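Local atomic coordinates of putative exported protein (Bordetella pertussis, PDB entry 2DVZ), a protein that probably serves as the periplasmic solute receptor of a tripartite tricarboxylate-type transport system, holding glutamate in the cleft of a periplasmic binding protein fold. Residues 92-95 and 96-100; 297-300 and 301-305. One frame throughout, in Å; residues are numbered along the deposited sequence.

The two contacts come in series, contact 1 well before contact 2, with about 14 Å between their centres, on the same side of the chain's centre. Contact 1 is the turn that follows helix 84-93 and starts the loop toward strand 106-121; contact 2 is two successive turns of helix 288-307, the last helix of the chain. They meet where these helices pack together: in contact 1 Ala92 CA lies 3.6 Å from Gln303 NE2 of contact 2, and Ala92 CB touches Ala302 O. Helix 84-93 starts at the glutamate pocket, where Ser85 binds the ligand. Contact 2 is near it too, the Gln298 side chain lying about 9 Å from the bound glutamate.

Contact 1. Residues 92-95 and 96-100; sequences ACRP and KDLPY
Straight after helix 84-93 ends, an alpha-turn runs from Arg94 to Leu98, with Arg94 as the first residue to leave the helical conformation. The amide N of Leu98 donates to Arg94 O at 3.1 Å, a rather bent bond (135° at the hydrogen), and the three residues Pro95, Lys96 and Asp97 form the loop of the turn.

A salt bridge spans the same turn. The Arg94 chain extends from the backbone and then bends at chi3 (70°), which swings the guanidinium back toward Asp97. It grips side-on: NE is 3.0 Å and NH2 3.2 Å from the single oxygen Asp97 OD2. That oxygen lies within the guanidinium plane and is approached almost along its C-O axis, although the carboxylate as a whole is turned 40° from that plane. Two donors on one oxygen should limit rotation of both groups and may draw negative charge toward OD2.

Leu98 crosses Arg94 at about a right angle. Its CD1 lies 4.0 Å from Arg94 CD and sits over one face of the guanidinium, the face that Pro99 CD also approaches. The other methyl, CD2, rests 3.5 Å above the ring plane of Tyr100, toward the rim, while the tyrosine hydroxyl is hydrogen-bonded to Thr86 O back in the helix. Lys96, bent at chi2, brings its CD to 3.6 Å from Pro95 O.

Just before the turn, Cys93 is tied to Cys152 by a disulfide, and the Arg94 side chain also touches Ala63 of helix 63-71. This is an alpha-turn directly after a helix, braced by an i to i+3 salt bridge and leading from a helix of the periplasmic binding protein fold into a surface loop.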
# COMPACT_ATOMS: atom_id res chain seq x y z
N ALA A 92 -8.20 -12.85 0.17
CA ALA A 92 -9.53 -12.85 -0.43
C ALA A 92 -9.51 -13.25 -1.93
O ALA A 92 -10.47 -13.86 -2.43
CB ALA A 92 -10.24 -11.49 -0.22
N CYS A 93 -8.42 -12.92 -2.61
CA CYS A 93 -8.22 -13.23 -4.03
C CYS A 93 -7.88 -14.71 -4.26
O CYS A 93 -8.27 -15.29 -5.30
CB CYS A 93 -7.09 -12.36 -4.57
SG CYS A 93 -6.77 -12.42 -6.37
N ARG A 94 -7.14 -15.31 -3.32
CA ARG A 94 -6.66 -16.68 -3.46
C ARG A 94 -6.98 -17.50 -2.21
O ARG A 94 -6.04 -17.96 -1.54
CB ARG A 94 -5.16 -16.70 -3.69
CG ARG A 94 -4.70 -16.20 -5.03
CD ARG A 94 -3.20 -16.01 -4.99
NE ARG A 94 -2.49 -17.29 -4.92
CZ ARG A 94 -1.17 -17.45 -4.96
NH1 ARG A 94 -0.36 -16.40 -5.04
NH2 ARG A 94 -0.65 -18.69 -4.92
N PRO A 95 -8.28 -17.70 -1.90
CA PRO A 95 -8.74 -18.27 -0.63
C PRO A 95 -8.41 -19.76 -0.35
O PRO A 95 -8.57 -20.21 0.80
CB PRO A 95 -10.26 -18.08 -0.70
CG PRO A 95 -10.59 -18.02 -2.14
CD PRO A 95 -9.41 -17.41 -2.81
N LYS A 96 -7.94 -20.51 -1.36
CA LYS A 96 -7.72 -21.95 -1.20
C LYS A 96 -6.25 -22.26 -1.33
O LYS A 96 -5.79 -23.25 -0.80
CB LYS A 96 -8.49 -22.81 -2.26
CG LYS A 96 -10.02 -22.68 -2.30
CD LYS A 96 -10.64 -22.64 -0.90
CE LYS A 96 -12.04 -21.99 -0.90
NZ LYS A 96 -12.52 -21.56 0.47
N ASP A 97 -5.52 -21.44 -2.06
CA ASP A 97 -4.16 -21.78 -2.36
C ASP A 97 -3.12 -20.73 -1.99
O ASP A 97 -1.96 -20.84 -2.40
CB ASP A 97 -4.02 -22.16 -3.84
CG ASP A 97 -4.33 -21.01 -4.76
OD1 ASP A 97 -5.43 -21.00 -5.37
OD2 ASP A 97 -3.47 -20.10 -4.86
N LEU A 98 -3.50 -19.71 -1.23
CA LEU A 98 -2.47 -18.79 -0.71
C LEU A 98 -1.66 -19.56 0.37
O LEU A 98 -2.26 -20.17 1.26
CB LEU A 98 -3.11 -17.51 -0.15
CG LEU A 98 -2.17 -16.32 0.10
CD1 LEU A 98 -1.83 -15.63 -1.21
CD2 LEU A 98 -2.82 -15.35 1.05
N PRO A 99 -0.31 -19.56 0.27
CA PRO A 99 0.59 -20.27 1.20
C PRO A 99 0.83 -19.65 2.60
O PRO A 99 1.77 -20.06 3.30
CB PRO A 99 1.91 -20.30 0.45
CG PRO A 99 1.60 -19.81 -0.93
CD PRO A 99 0.45 -18.91 -0.80
N TYR A 100 0.01 -18.67 3.01
CA TYR A 100 0.13 -18.11 4.35
C TYR A 100 -1.24 -17.66 4.81
O TYR A 100 -2.10 -17.42 4.00
CB TYR A 100 1.16 -16.96 4.39
CG TYR A 100 0.74 -15.71 3.62
CD1 TYR A 100 -0.00 -14.72 4.24
CD2 TYR A 100 1.08 -15.55 2.28
CE1 TYR A 100 -0.40 -13.57 3.55
CE2 TYR A 100 0.69 -14.41 1.58
CZ TYR A 100 -0.06 -13.43 2.22
OH TYR A 100 -0.46 -12.32 1.54

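Contact 2. Residues 297-300 and 301-305; sequences EQYD and WAQDV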
# COMPACT_ATOMS: atom_id res chain seq x y z
N GLU A 297 -9.78 -5.76 10.41
CA GLU A 297 -10.70 -4.87 9.68
C GLU A 297 -10.49 -4.94 8.19
O GLU A 297 -11.45 -5.17 7.47
CB GLU A 297 -10.57 -3.43 10.15
CG GLU A 297 -11.26 -3.22 11.46
CD GLU A 297 -10.84 -1.94 12.17
OE1 GLU A 297 -9.86 -1.25 11.74
OE2 GLU A 297 -11.52 -1.62 13.18
N GLN A 298 -9.27 -4.77 7.71
CA GLN A 298 -9.06 -4.79 6.28
C GLN A 298 -9.37 -6.17 5.70
O GLN A 298 -9.99 -6.27 4.67
CB GLN A 298 -7.64 -4.34 5.89
CG GLN A 298 -7.31 -2.88 6.21
CD GLN A 298 -8.14 -1.85 5.43
OE1 GLN A 298 -8.58 -2.08 4.31
NE2 GLN A 298 -8.29 -0.69 6.00
N TYR A 299 -8.90 -7.22 6.36
CA TYR A 299 -9.17 -8.59 5.97
C TYR A 299 -10.66 -8.84 5.80
O TYR A 299 -11.08 -9.36 4.78
CB TYR A 299 -8.61 -9.54 7.02
CG TYR A 299 -8.78 -11.01 6.72
CD1 TYR A 299 -7.75 -11.74 6.14
CD2 TYR A 299 -9.97 -11.67 7.05
CE1 TYR A 299 -7.89 -13.11 5.86
CE2 TYR A 299 -10.13 -13.05 6.77
CZ TYR A 299 -9.08 -13.75 6.18
OH TYR A 299 -9.22 -15.09 5.92
N ASP A 300 -11.45 -8.47 6.79
CA ASP A 300 -12.88 -8.69 6.72
C ASP A 300 -13.52 -7.91 5.61
O ASP A 300 -14.39 -8.42 4.91
CB ASP A 300 -13.56 -8.39 8.06
CG ASP A 300 -13.22 -9.43 9.13
OD1 ASP A 300 -12.69 -10.52 8.76
OD2 ASP A 300 -13.50 -9.17 10.32
N TRP A 301 -13.08 -6.66 5.45
CA TRP A 301 -13.60 -5.83 4.39
C TRP A 301 -13.30 -6.44 2.98
O TRP A 301 -14.19 -6.49 2.14
CB TRP A 301 -13.08 -4.40 4.55
CG TRP A 301 -13.17 -3.60 3.32
CD1 TRP A 301 -14.25 -2.86 2.88
CD2 TRP A 301 -12.14 -3.42 2.34
NE1 TRP A 301 -13.96 -2.25 1.69
CE2 TRP A 301 -12.67 -2.56 1.33
CE3 TRP A 301 -10.83 -3.90 2.20
CZ2 TRP A 301 -11.92 -2.18 0.19
CZ3 TRP A 301 -10.08 -3.52 1.06
CH2 TRP A 301 -10.64 -2.67 0.08
N ALA A 302 -12.08 -6.93 2.75
CA ALA A 302 -11.72 -7.58 1.48
C ALA A 302 -12.55 -8.85 1.16
O ALA A 302 -12.93 -9.08 0.00
CB ALA A 302 -10.20 -7.87 1.39
N GLN A 303 -12.83 -9.65 2.19
CA GLN A 303 -13.73 -10.80 2.07
C GLN A 303 -15.09 -10.28 1.64
O GLN A 303 -15.66 -10.78 0.67
CB GLN A 303 -13.88 -11.55 3.40
CG GLN A 303 -12.61 -12.13 3.98
CD GLN A 303 -12.19 -13.43 3.30
OE1 GLN A 303 -12.99 -14.38 3.27
NE2 GLN A 303 -10.94 -13.49 2.78
N ASP A 304 -15.62 -9.28 2.35
CA ASP A 304 -16.90 -8.68 2.00
C ASP A 304 -16.92 -8.26 0.52
O ASP A 304 -17.62 -8.89 -0.28
CB ASP A 304 -17.22 -7.49 2.91
CG ASP A 304 -18.57 -6.85 2.61
OD1 ASP A 304 -19.62 -7.53 2.87
OD2 ASP A 304 -18.59 -5.67 2.15
N VAL A 305 -16.13 -7.24 0.17
CA VAL A 305 -15.96 -6.71 -1.20
C VAL A 305 -15.85 -7.73 -2.34
O VAL A 305 -16.58 -7.64 -3.31
CB VAL A 305 -14.72 -5.76 -1.31
CG1 VAL A 305 -14.49 -5.34 -2.76
CG2 VAL A 305 -14.90 -4.54 -0.45
O HOH W 1 -9.49 -11.15 3.22
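Gln298 and Trp301 run side by side and point the same way from the helix, their amide and ring planes 70° apart. Gln298 OE1 comes within 3.6 Å of Trp301 CE3, while Gln298 O lies in the plane of the indole at its edge. Val305, one turn further on, sets CG2 3.2 Å above one face of that ring, toward the rim.

Tyr299 and Gln303 cross obliquely, and Gln303 CG lies 3.8 Å from Tyr299 CE2. The bend of Gln303 at chi2 (-79°) turns its amide nearly parallel to the ring, only 7° off, and puts NE2 3.9 Å from Tyr299 CZ. A water bridges the two residues: it donates to Tyr299 O (2.9 Å) and accepts from Gln303 NE2 (2.8 Å), sitting over the centre of the tyrosine ring. The other arm of the amide is taken too: Gln303 OE1 is hydrogen-bonded to Lys307 NZ.

Beneath these side chains runs the backbone bonding, with Ala302 N to Gln298 O at 2.9 Å. Gln298 touches Val84 and Ala88, whereas Trp301 packs on Leu157. Such i to i+3 and i to i+4 pairing is that of a regular alpha-helix, here the last of the chain, 288-307, packed against helices 84-93 and 154-166.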